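Local coordinates for protein myosin-2 (Saccharomyces cerevisiae, PDB 6IXO) that transports organelles and other cargo along polarized actin cables, gripping cargo receptors with the globular tail domain to which this chain belongs, at residues Gln8-Leu13 with Trp66-Thr71; Tyr14-Asp19 with Lys406-Leu411; Asn24-Glu29 with Leu400-Thr405; Ala55-Ile60 with Ala394-Trp399. All coordinates share one frame; numbering follows the deposited sequence.

Contact 1 of 4, residues Gln8-Leu13 with Trp66-Thr71; sequences QINEEL and WRFGLT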
# COMPACT_ATOMS: atom_id res chain seq x y z
N GLN A 8 42.20 2.93 20.17
CA GLN A 8 42.46 3.25 18.77
C GLN A 8 41.22 3.03 17.89
O GLN A 8 40.92 3.84 17.01
CB GLN A 8 43.64 2.44 18.25
CG GLN A 8 44.98 2.98 18.67
CD GLN A 8 46.14 2.19 18.07
OE1 GLN A 8 45.98 1.52 17.05
NE2 GLN A 8 47.31 2.27 18.72
N ILE A 9 40.48 1.95 18.14
CA ILE A 9 39.20 1.74 17.46
C ILE A 9 38.24 2.87 17.80
O ILE A 9 37.60 3.42 16.91
CB ILE A 9 38.56 0.40 17.83
CG1 ILE A 9 39.44 -0.74 17.30
CG2 ILE A 9 37.10 0.32 17.32
CD1 ILE A 9 38.74 -2.07 17.27
N ASN A 10 38.17 3.24 19.07
CA ASN A 10 37.30 4.34 19.46
C ASN A 10 37.68 5.68 18.84
O ASN A 10 36.80 6.43 18.42
CB ASN A 10 37.25 4.50 20.97
CG ASN A 10 36.25 3.57 21.61
OD1 ASN A 10 35.47 2.90 20.92
ND2 ASN A 10 36.25 3.52 22.94
N GLU A 11 38.98 6.00 18.82
CA GLU A 11 39.39 7.25 18.20
C GLU A 11 39.00 7.27 16.72
O GLU A 11 38.45 8.26 16.25
CB GLU A 11 40.88 7.47 18.31
CG GLU A 11 41.32 8.78 17.67
CD GLU A 11 42.73 9.18 18.07
OE1 GLU A 11 43.44 8.33 18.66
OE2 GLU A 11 43.13 10.33 17.81
N GLU A 12 39.32 6.21 16.00
CA GLU A 12 39.01 6.16 14.56
C GLU A 12 37.51 6.26 14.35
O GLU A 12 37.06 6.97 13.44
CB GLU A 12 39.57 4.89 13.90
CG GLU A 12 39.29 4.85 12.38
CD GLU A 12 39.98 3.73 11.61
OE1 GLU A 12 40.54 2.78 12.21
OE2 GLU A 12 39.96 3.81 10.37
N LEU A 13 36.72 5.57 15.18
CA LEU A 13 35.26 5.63 15.04
C LEU A 13 34.79 7.06 15.19
O LEU A 13 33.97 7.56 14.42
CB LEU A 13 34.55 4.76 16.07
CG LEU A 13 34.12 3.38 15.65
CD1 LEU A 13 33.66 2.62 16.89
CD2 LEU A 13 33.00 3.46 14.56
N TRP A 66 25.19 8.32 19.19
CA TRP A 66 24.70 8.52 20.55
C TRP A 66 25.70 8.06 21.60
O TRP A 66 25.95 8.77 22.56
CB TRP A 66 23.38 7.79 20.77
CG TRP A 66 22.29 8.43 20.03
CD1 TRP A 66 22.26 9.69 19.52
CD2 TRP A 66 21.04 7.83 19.71
NE1 TRP A 66 21.07 9.92 18.90
CE2 TRP A 66 20.29 8.79 19.00
CE3 TRP A 66 20.47 6.58 19.96
CZ2 TRP A 66 19.02 8.55 18.54
CZ3 TRP A 66 19.20 6.33 19.47
CH2 TRP A 66 18.48 7.32 18.78
N ARG A 67 26.26 6.87 21.40
CA ARG A 67 27.26 6.32 22.33
C ARG A 67 28.41 7.30 22.58
O ARG A 67 28.97 7.37 23.69
CB ARG A 67 27.79 5.00 21.77
CG ARG A 67 28.97 4.44 22.51
CD ARG A 67 29.69 3.46 21.63
NE ARG A 67 30.89 2.99 22.29
CZ ARG A 67 31.86 2.32 21.70
NH1 ARG A 67 31.77 2.03 20.40
NH2 ARG A 67 32.93 1.94 22.40
N PHE A 68 28.81 8.03 21.55
CA PHE A 68 29.91 8.97 21.68
C PHE A 68 29.39 10.36 22.03
O PHE A 68 30.15 11.31 22.05
CB PHE A 68 30.75 9.02 20.40
CG PHE A 68 31.69 7.85 20.25
CD1 PHE A 68 32.87 7.80 20.98
CD2 PHE A 68 31.40 6.81 19.37
CE1 PHE A 68 33.75 6.74 20.85
CE2 PHE A 68 32.28 5.74 19.24
CZ PHE A 68 33.46 5.71 19.97
N GLY A 69 28.09 10.47 22.29
CA GLY A 69 27.48 11.75 22.61
C GLY A 69 27.53 12.76 21.48
O GLY A 69 27.52 13.97 21.71
N LEU A 70 27.58 12.28 20.23
CA LEU A 70 27.55 13.19 19.10
C LEU A 70 26.09 13.47 18.76
O LEU A 70 25.60 13.16 17.66
CB LEU A 70 28.29 12.61 17.90
CG LEU A 70 29.78 12.36 18.11
CD1 LEU A 70 30.33 11.61 16.91
CD2 LEU A 70 30.52 13.67 18.29
N THR A 71 25.39 14.06 19.73
CA THR A 71 23.95 14.24 19.63
C THR A 71 23.62 15.25 18.53
O THR A 71 22.67 15.07 17.79
CB THR A 71 23.37 14.64 21.01
OG1 THR A 71 24.25 15.58 21.63
CG2 THR A 71 23.29 13.41 21.93

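Contact 2 of 4, residues Tyr14-Asp19 with Lys406-Leu411; sequences YRLLED and KRIVDL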
# COMPACT_ATOMS: atom_id res chain seq x y z
N TYR A 14 35.34 7.72 16.21
CA TYR A 14 34.94 9.06 16.55
C TYR A 14 35.18 10.04 15.41
O TYR A 14 34.32 10.84 15.09
CB TYR A 14 35.69 9.54 17.80
CG TYR A 14 35.17 10.86 18.30
CD1 TYR A 14 35.70 12.06 17.84
CD2 TYR A 14 34.11 10.90 19.21
CE1 TYR A 14 35.21 13.28 18.29
CE2 TYR A 14 33.62 12.12 19.67
CZ TYR A 14 34.16 13.29 19.20
OH TYR A 14 33.68 14.50 19.64
N ARG A 15 36.37 9.98 14.83
CA ARG A 15 36.66 10.83 13.68
C ARG A 15 35.78 10.51 12.49
O ARG A 15 35.43 11.40 11.71
CB ARG A 15 38.12 10.70 13.27
CG ARG A 15 39.11 11.05 14.37
CD ARG A 15 38.79 12.40 15.00
NE ARG A 15 39.88 12.89 15.86
CZ ARG A 15 39.91 14.10 16.43
NH1 ARG A 15 38.91 14.96 16.23
NH2 ARG A 15 40.94 14.45 17.19
N LEU A 16 35.43 9.24 12.30
CA LEU A 16 34.52 8.92 11.17
C LEU A 16 33.15 9.53 11.40
O LEU A 16 32.50 10.03 10.49
CB LEU A 16 34.40 7.41 10.95
CG LEU A 16 35.68 6.80 10.36
CD1 LEU A 16 35.75 5.30 10.60
CD2 LEU A 16 35.82 7.12 8.86
N LEU A 17 32.69 9.50 12.65
CA LEU A 17 31.32 9.90 12.93
C LEU A 17 31.16 11.43 13.00
O LEU A 17 30.12 11.95 12.61
CB LEU A 17 30.84 9.24 14.21
CG LEU A 17 30.76 7.72 14.10
CD1 LEU A 17 30.75 7.04 15.48
CD2 LEU A 17 29.54 7.29 13.30
N GLU A 18 32.19 12.14 13.45
CA GLU A 18 32.09 13.60 13.55
C GLU A 18 32.18 14.26 12.17
O GLU A 18 31.77 15.41 11.99
CB GLU A 18 33.17 14.17 14.51
CG GLU A 18 34.40 14.79 13.86
CD GLU A 18 35.50 15.13 14.91
OE1 GLU A 18 36.71 15.09 14.58
OE2 GLU A 18 35.16 15.43 16.07
N ASP A 19 32.71 13.55 11.19
CA ASP A 19 32.85 14.09 9.84
C ASP A 19 31.55 13.90 9.05
O ASP A 19 31.51 13.17 8.06
CB ASP A 19 34.02 13.44 9.11
CG ASP A 19 34.41 14.18 7.83
OD1 ASP A 19 33.66 15.09 7.42
OD2 ASP A 19 35.45 13.84 7.24
N LYS A 406 31.28 1.87 5.60
CA LYS A 406 31.79 0.51 5.72
C LYS A 406 32.88 0.42 6.80
O LYS A 406 33.00 -0.58 7.53
CB LYS A 406 32.33 0.03 4.37
CG LYS A 406 33.10 -1.28 4.43
CD LYS A 406 33.26 -1.86 3.03
CE LYS A 406 34.53 -2.70 2.89
NZ LYS A 406 34.73 -3.63 4.04
N ARG A 407 33.68 1.47 6.92
CA ARG A 407 34.75 1.37 7.95
C ARG A 407 34.11 1.40 9.35
O ARG A 407 34.51 0.66 10.25
CB ARG A 407 35.75 2.50 7.79
CG ARG A 407 36.85 2.45 8.85
CD ARG A 407 37.64 1.14 8.78
NE ARG A 407 38.84 1.18 9.63
CZ ARG A 407 39.52 0.09 9.97
NH1 ARG A 407 39.14 -1.09 9.51
NH2 ARG A 407 40.59 0.19 10.74
N ILE A 408 33.09 2.25 9.50
CA ILE A 408 32.37 2.32 10.77
C ILE A 408 31.80 0.95 11.12
O ILE A 408 31.99 0.42 12.22
CB ILE A 408 31.24 3.36 10.73
CG1 ILE A 408 31.79 4.79 10.65
CG2 ILE A 408 30.33 3.23 11.93
CD1 ILE A 408 30.73 5.86 10.30
N VAL A 409 31.08 0.36 10.17
CA VAL A 409 30.50 -0.94 10.43
C VAL A 409 31.56 -1.98 10.74
O VAL A 409 31.38 -2.78 11.67
CB VAL A 409 29.62 -1.39 9.23
CG1 VAL A 409 29.17 -2.80 9.43
CG2 VAL A 409 28.42 -0.48 9.14
N ASP A 410 32.69 -1.96 10.03
CA ASP A 410 33.76 -2.91 10.32
C ASP A 410 34.36 -2.69 11.72
O ASP A 410 34.75 -3.65 12.40
CB ASP A 410 34.89 -2.83 9.28
CG ASP A 410 34.43 -3.24 7.87
OD1 ASP A 410 33.32 -3.80 7.72
OD2 ASP A 410 35.20 -3.02 6.91
N LEU A 411 34.47 -1.43 12.12
CA LEU A 411 35.10 -1.13 13.41
C LEU A 411 34.14 -1.52 14.53
O LEU A 411 34.54 -2.12 15.51
CB LEU A 411 35.47 0.35 13.52
CG LEU A 411 36.69 0.80 12.72
CD1 LEU A 411 36.72 2.30 12.65
CD2 LEU A 411 37.98 0.23 13.31

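Contact 3 of 4, residues Asn24-Glu29 with Leu400-Thr405; sequences NQEITE and LSLPST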
# COMPACT_ATOMS: atom_id res chain seq x y z
N ASN A 24 27.25 12.13 5.63
CA ASN A 24 25.85 12.36 5.20
C ASN A 24 25.73 12.14 3.69
O ASN A 24 24.74 11.64 3.22
CB ASN A 24 25.36 13.76 5.58
CG ASN A 24 25.17 13.94 7.09
OD1 ASN A 24 25.05 12.96 7.83
ND2 ASN A 24 25.13 15.18 7.54
N GLN A 25 26.77 12.52 2.95
CA GLN A 25 26.74 12.41 1.49
C GLN A 25 26.71 10.93 1.03
O GLN A 25 25.94 10.53 0.13
CB GLN A 25 27.94 13.16 0.91
CG GLN A 25 27.82 13.48 -0.57
CD GLN A 25 28.30 12.35 -1.46
OE1 GLN A 25 29.08 11.48 -1.04
NE2 GLN A 25 27.83 12.36 -2.71
N GLU A 26 27.56 10.13 1.66
CA GLU A 26 27.56 8.68 1.48
C GLU A 26 26.24 8.06 1.76
O GLU A 26 25.76 7.23 0.99
CB GLU A 26 28.60 8.01 2.42
CG GLU A 26 29.92 7.82 1.80
CD GLU A 26 30.91 7.03 2.71
OE1 GLU A 26 30.47 6.14 3.48
OE2 GLU A 26 32.11 7.32 2.62
N ILE A 27 25.66 8.43 2.90
CA ILE A 27 24.38 7.85 3.29
C ILE A 27 23.26 8.29 2.38
O ILE A 27 22.49 7.45 1.88
CB ILE A 27 24.04 8.23 4.75
CG1 ILE A 27 25.11 7.67 5.71
CG2 ILE A 27 22.76 7.64 5.16
CD1 ILE A 27 25.13 6.18 5.77
N THR A 28 23.15 9.59 2.13
CA THR A 28 21.99 10.05 1.33
C THR A 28 22.13 9.70 -0.14
O THR A 28 21.14 9.28 -0.79
CB THR A 28 21.76 11.57 1.49
OG1 THR A 28 22.89 12.30 1.03
CG2 THR A 28 21.46 11.93 2.94
N GLU A 29 23.31 9.86 -0.71
CA GLU A 29 23.46 9.61 -2.14
C GLU A 29 23.75 8.13 -2.43
O GLU A 29 23.25 7.61 -3.40
CB GLU A 29 24.57 10.50 -2.74
CG GLU A 29 24.36 12.00 -2.50
CD GLU A 29 23.03 12.54 -3.09
OE1 GLU A 29 22.75 12.28 -4.29
OE2 GLU A 29 22.28 13.21 -2.35
N LEU A 400 27.80 -2.49 -2.39
CA LEU A 400 27.83 -1.10 -1.96
C LEU A 400 29.24 -0.53 -2.03
O LEU A 400 30.22 -1.24 -1.81
CB LEU A 400 27.27 -0.93 -0.54
CG LEU A 400 25.75 -1.02 -0.41
CD1 LEU A 400 25.32 -1.03 1.06
CD2 LEU A 400 25.05 0.12 -1.17
N SER A 401 29.33 0.75 -2.35
CA SER A 401 30.60 1.44 -2.24
C SER A 401 30.47 2.67 -1.35
O SER A 401 30.28 3.77 -1.84
CB SER A 401 31.14 1.83 -3.61
OG SER A 401 32.40 2.48 -3.43
N LEU A 402 30.60 2.45 -0.04
CA LEU A 402 30.47 3.49 0.97
C LEU A 402 31.66 3.44 1.94
O LEU A 402 31.56 2.83 3.00
CB LEU A 402 29.19 3.32 1.77
CG LEU A 402 27.89 3.14 0.96
CD1 LEU A 402 26.80 2.68 1.86
CD2 LEU A 402 27.52 4.45 0.27
N PRO A 403 32.77 4.07 1.58
CA PRO A 403 34.03 3.89 2.31
C PRO A 403 33.93 4.15 3.82
O PRO A 403 34.35 3.31 4.63
CB PRO A 403 34.97 4.90 1.66
CG PRO A 403 34.40 5.07 0.22
CD PRO A 403 32.90 4.90 0.36
N SER A 404 33.42 5.32 4.19
CA SER A 404 33.37 5.67 5.61
C SER A 404 32.36 4.80 6.35
O SER A 404 32.59 4.31 7.45
CB SER A 404 32.99 7.15 5.79
OG SER A 404 34.11 7.96 5.50
N THR A 405 31.22 4.60 5.70
CA THR A 405 30.16 3.87 6.34
C THR A 405 30.62 2.46 6.59
O THR A 405 30.38 1.91 7.66
CB THR A 405 28.88 3.85 5.45
OG1 THR A 405 28.45 5.19 5.24
CG2 THR A 405 27.80 3.11 6.15

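Contact 4 of 4, residues Ala55-Ile60 with Ala394-Trp399; sequences ARILII and AYIPAW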
# COMPACT_ATOMS: atom_id res chain seq x y z
N ALA A 55 18.16 0.26 6.77
CA ALA A 55 17.82 0.56 8.16
C ALA A 55 18.89 0.04 9.14
O ALA A 55 19.23 0.76 10.07
CB ALA A 55 16.48 -0.04 8.53
N ARG A 56 19.40 -1.17 8.93
CA ARG A 56 20.35 -1.73 9.91
C ARG A 56 21.61 -0.91 9.89
O ARG A 56 22.20 -0.64 10.93
CB ARG A 56 20.67 -3.22 9.61
CG ARG A 56 19.47 -4.15 9.60
CD ARG A 56 19.15 -4.69 10.97
NE ARG A 56 17.93 -5.51 11.02
CZ ARG A 56 17.89 -6.83 10.82
NH1 ARG A 56 16.73 -7.49 10.89
NH2 ARG A 56 19.00 -7.50 10.54
N ILE A 57 22.05 -0.51 8.70
CA ILE A 57 23.24 0.34 8.64
C ILE A 57 23.04 1.69 9.37
O ILE A 57 23.89 2.12 10.15
CB ILE A 57 23.65 0.58 7.18
CG1 ILE A 57 24.18 -0.73 6.63
CG2 ILE A 57 24.70 1.67 7.10
CD1 ILE A 57 24.42 -0.74 5.11
N LEU A 58 21.90 2.34 9.12
CA LEU A 58 21.55 3.59 9.78
C LEU A 58 21.53 3.43 11.29
O LEU A 58 21.99 4.30 12.02
CB LEU A 58 20.17 4.07 9.30
CG LEU A 58 20.09 4.50 7.84
CD1 LEU A 58 18.62 4.85 7.45
CD2 LEU A 58 20.99 5.68 7.57
N ILE A 59 20.96 2.32 11.75
CA ILE A 59 20.87 2.02 13.18
C ILE A 59 22.26 1.92 13.81
O ILE A 59 22.51 2.42 14.92
CB ILE A 59 20.05 0.71 13.41
CG1 ILE A 59 18.55 0.99 13.15
CG2 ILE A 59 20.25 0.16 14.82
CD1 ILE A 59 17.71 -0.30 12.91
N ILE A 60 23.20 1.30 13.11
CA ILE A 60 24.54 1.16 13.67
C ILE A 60 25.19 2.54 13.81
O ILE A 60 25.73 2.90 14.87
CB ILE A 60 25.41 0.25 12.82
CG1 ILE A 60 24.89 -1.18 12.96
CG2 ILE A 60 26.88 0.35 13.25
CD1 ILE A 60 25.27 -2.09 11.83
N ALA A 394 26.75 -6.44 12.84
CA ALA A 394 27.01 -5.34 11.92
C ALA A 394 27.25 -5.86 10.51
O ALA A 394 28.26 -6.54 10.27
CB ALA A 394 28.20 -4.52 12.41
N TYR A 395 26.35 -5.53 9.58
CA TYR A 395 26.45 -6.01 8.20
C TYR A 395 26.17 -4.94 7.16
O TYR A 395 25.24 -4.16 7.31
CB TYR A 395 25.49 -7.17 7.97
CG TYR A 395 25.22 -7.50 6.51
CD1 TYR A 395 26.22 -8.03 5.70
CD2 TYR A 395 23.96 -7.32 5.96
CE1 TYR A 395 25.96 -8.36 4.36
CE2 TYR A 395 23.70 -7.64 4.64
CZ TYR A 395 24.71 -8.16 3.83
OH TYR A 395 24.43 -8.47 2.51
N ILE A 396 26.98 -4.92 6.10
CA ILE A 396 26.77 -4.00 4.98
C ILE A 396 27.11 -4.72 3.67
O ILE A 396 28.21 -5.22 3.53
CB ILE A 396 27.61 -2.70 5.15
CG1 ILE A 396 27.86 -2.03 3.81
CG2 ILE A 396 28.98 -2.96 5.80
CD1 ILE A 396 28.67 -0.75 3.98
N PRO A 397 26.15 -4.78 2.73
CA PRO A 397 26.29 -5.57 1.49
C PRO A 397 27.51 -5.27 0.63
O PRO A 397 28.23 -4.32 0.89
CB PRO A 397 25.01 -5.23 0.71
CG PRO A 397 24.02 -4.87 1.77
CD PRO A 397 24.81 -4.17 2.83
N ALA A 398 27.69 -6.07 -0.42
CA ALA A 398 28.95 -6.16 -1.17
C ALA A 398 28.99 -5.27 -2.39
O ALA A 398 30.03 -4.73 -2.75
CB ALA A 398 29.20 -7.60 -1.60
N TRP A 399 27.85 -5.11 -3.04
CA TRP A 399 27.81 -4.22 -4.17
C TRP A 399 27.93 -2.76 -3.70
O TRP A 399 28.17 -1.87 -4.52
CB TRP A 399 26.55 -4.46 -5.00
CG TRP A 399 25.31 -4.24 -4.22
CD1 TRP A 399 24.64 -5.15 -3.46
CD2 TRP A 399 24.62 -3.01 -4.08
NE1 TRP A 399 23.55 -4.57 -2.87
CE2 TRP A 399 23.51 -3.25 -3.23
CE3 TRP A 399 24.82 -1.72 -4.59
CZ2 TRP A 399 22.61 -2.25 -2.88
CZ3 TRP A 399 23.91 -0.73 -4.25
CH2 TRP A 399 22.83 -1.00 -3.39

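Contact 1 of 4, residues Gln8-Leu13 with Trp66-Thr71
Phe68 and Arg67 reach out from the C-terminal end of helix 53-67 to meet Asn10 and Leu13 on helix 6-18, in the mostly helical globular tail of this myosin. That helix end is a Schellman motif, with Gly69 at positive phi as its C-prime residue and Gly69 N bonded to Trp66 O at 2.7 Å. The apolar part rests on the far end of the Phe68 ring, which also lies against the guanidinium of Arg67. Phe68 CE2 lies 4.0 Å from Leu13 CB and 4.1 Å from Leu13 CD1, the two side chains crossing at about a right angle, while Leu17 of the same helix adds a further contact. Asn10 comes in at the ring edge, its OD1 3.6 Å from Phe68 CZ and its amide plane turned 89° from the ring. An alanine in place of Phe68 would probably open a gap beside Leu13 and leave the guanidinium of Arg67 with less to hold it in position. The polar part runs through Gln415 of helix 403-415, which gives a hydrogen bond to Asn10 OD1 and receives one from Arg67 NH1; the same NH1 forms a salt bridge with Glu64. Arg67 gets there on an extended chain, CG anti to the backbone N (chi1 171°). Its guanidinium passes over its own neighbour, with Phe68 CZ 4.0 Å from the plane and over the centre of the group.

Contact 2 of 4, residues Tyr14-Asp19 with Lys406-Leu411
Leu16 and Ile408, their CA atoms 7.0 Å apart, mark where helix 14-18 and helix 406-411 pass in a roughly antiparallel helix pair, the two short axes approaching to 10.1 Å at a signed crossing angle of -142°. The pair joins the N-terminal and C-terminal helices of the tail domain, and what lies between them is apolar. Leu16 does most of the work: its CB sits 3.7 Å from Ile408 CG1, and its CD1 meets two residues one helical turn apart, Arg407 and Leu411. The Leu411 CD1 methyl is 3.8 Å from Leu16 CD1, the two side chains crossing at about a right angle. Leu17 closes the other flank, its CD2 3.5 Å from Ile408 CD1, and backs onto Glu64 and Met65 of helix 53-67. Arg407 takes part through its aliphatic stem, with CG 3.5 Å from Leu16 CD1. A bend at chi2 (60°) then swings CD off the extended line, and the charged end leads away from Leu16 to a salt bridge between NE and Glu12. Leu411 CD2 covers one face of that guanidinium, 3.6 Å above the plane and offset toward its rim.

Contact 3 of 4, residues Asn24-Glu29 with Leu400-Thr405
Glu26 of helix 20-32 drives its carboxylate into the N-terminal turn of helix 403-415, where Leu402 holds the N-cap position and the amides of Ser404 and Thr405 are directed at the carboxylate. This meeting of an acidic side chain with a helix N terminus is the tight part of the contact. The chain of Glu26 is extended beyond CG, and both oxygens are used. OE2 takes Ser404 N on its syn lone pair at 2.9 Å, a nearly straight bond with an N-H...acceptor angle of 164°. OE1 accepts twice: Thr405 N at 2.8 Å on the syn side, and Thr405 OG1, also at 2.8 Å, on the anti side and 17° out of the carboxylate plane. Three bonds thus fix the rotation of a buried carboxylate, and the positive end of the helix dipole would probably help to keep it ionised. An alanine in place of Glu26 would probably leave the amides of Ser404 and Thr405 and the Thr405 hydroxyl without their acceptor in the protein interior. Beside the carboxylate, Ile27 brings CD1 to 3.5 Å from Thr405 OG1, crossing the threonine at about a right angle, while Phe77 and Leu58 of neighbouring helices pack against Ile27. Toward solvent the contact is slighter. Pro403 is exposed and merely flanks the acid, its CD 3.4 Å from Glu26 OE2. Leu402, in contrast, is buried and tucks back against the helix backbone, with its CD2 methyl 3.4 Å from Glu26 O.

Contact 4 of 4, residues Ala55-Ile60 with Ala394-Trp399
The irregular, extended loop that leads into helix 403-415 lies across helix 53-67, with Ala394, Ile396 and Pro397 resting on Ile57 and Ile60. Those two isoleucines stand three residues apart, so they share one face of the helix, and the loop runs past Ile60 first and Ile57 next. Ile60 meets the start of it: CD1 approaches Ala394 CA to 3.7 Å and Ala394 CB to 3.9 Å, although Ala394 is poorly ordered and this end is less sharply defined. Ile57 carries more of the load. Its CG1 is anti to the carbonyl carbon (chi1 -70°), and a second anti torsion (chi2 171°) stretches CD1 out to 3.7 Å from Ile396 CB. The same methyl lies 4.1 Å from Pro397 CD, and CG1 sits 3.7 Å from Tyr395 O, a van der Waals contact with the loop backbone. No hydrogen bond ties the segments together; this is a loop packed on a helix in the otherwise helical cargo-binding tail, held by apolar contacts, mostly of the two isoleucines of the helix. Ile396 faces two ways: CB and CG1 turn to Ile57, while other parts of the side chain touch Lys406 and Val409 of helix 403-415. Ile59, on the side of helix 53-67 turned away from Ile57, packs on Phe114 of helix 97-124, so the helix lies between that helix and the loop. Tyr395 makes a cation-pi contact with Arg49, and Pro397 N lies 3.8 Å above one face of the tyrosine ring, offset toward its rim.

From the N terminus, helix 6-18 closes the shortest of the four loops in contact 1, where 8-13 meets 66-71 at the end of helix 53-67. The other three contacts reach to the far end of the chain. Contact 2 joins 14-19 to 406-411 and encloses contact 3, from 24-29 to 400-405, which in turn encloses contact 4, from 55-60 to 394-399. Contact 1 crosses all three. Segment 394-399 and helix 403-415 thus run back along the first helices of the chain, in reversed order. Neighbouring contacts touch: Leu70 packs on Leu17 between contacts 1 and 2, and Thr405 packs on Ile57 between contacts 3 and 4.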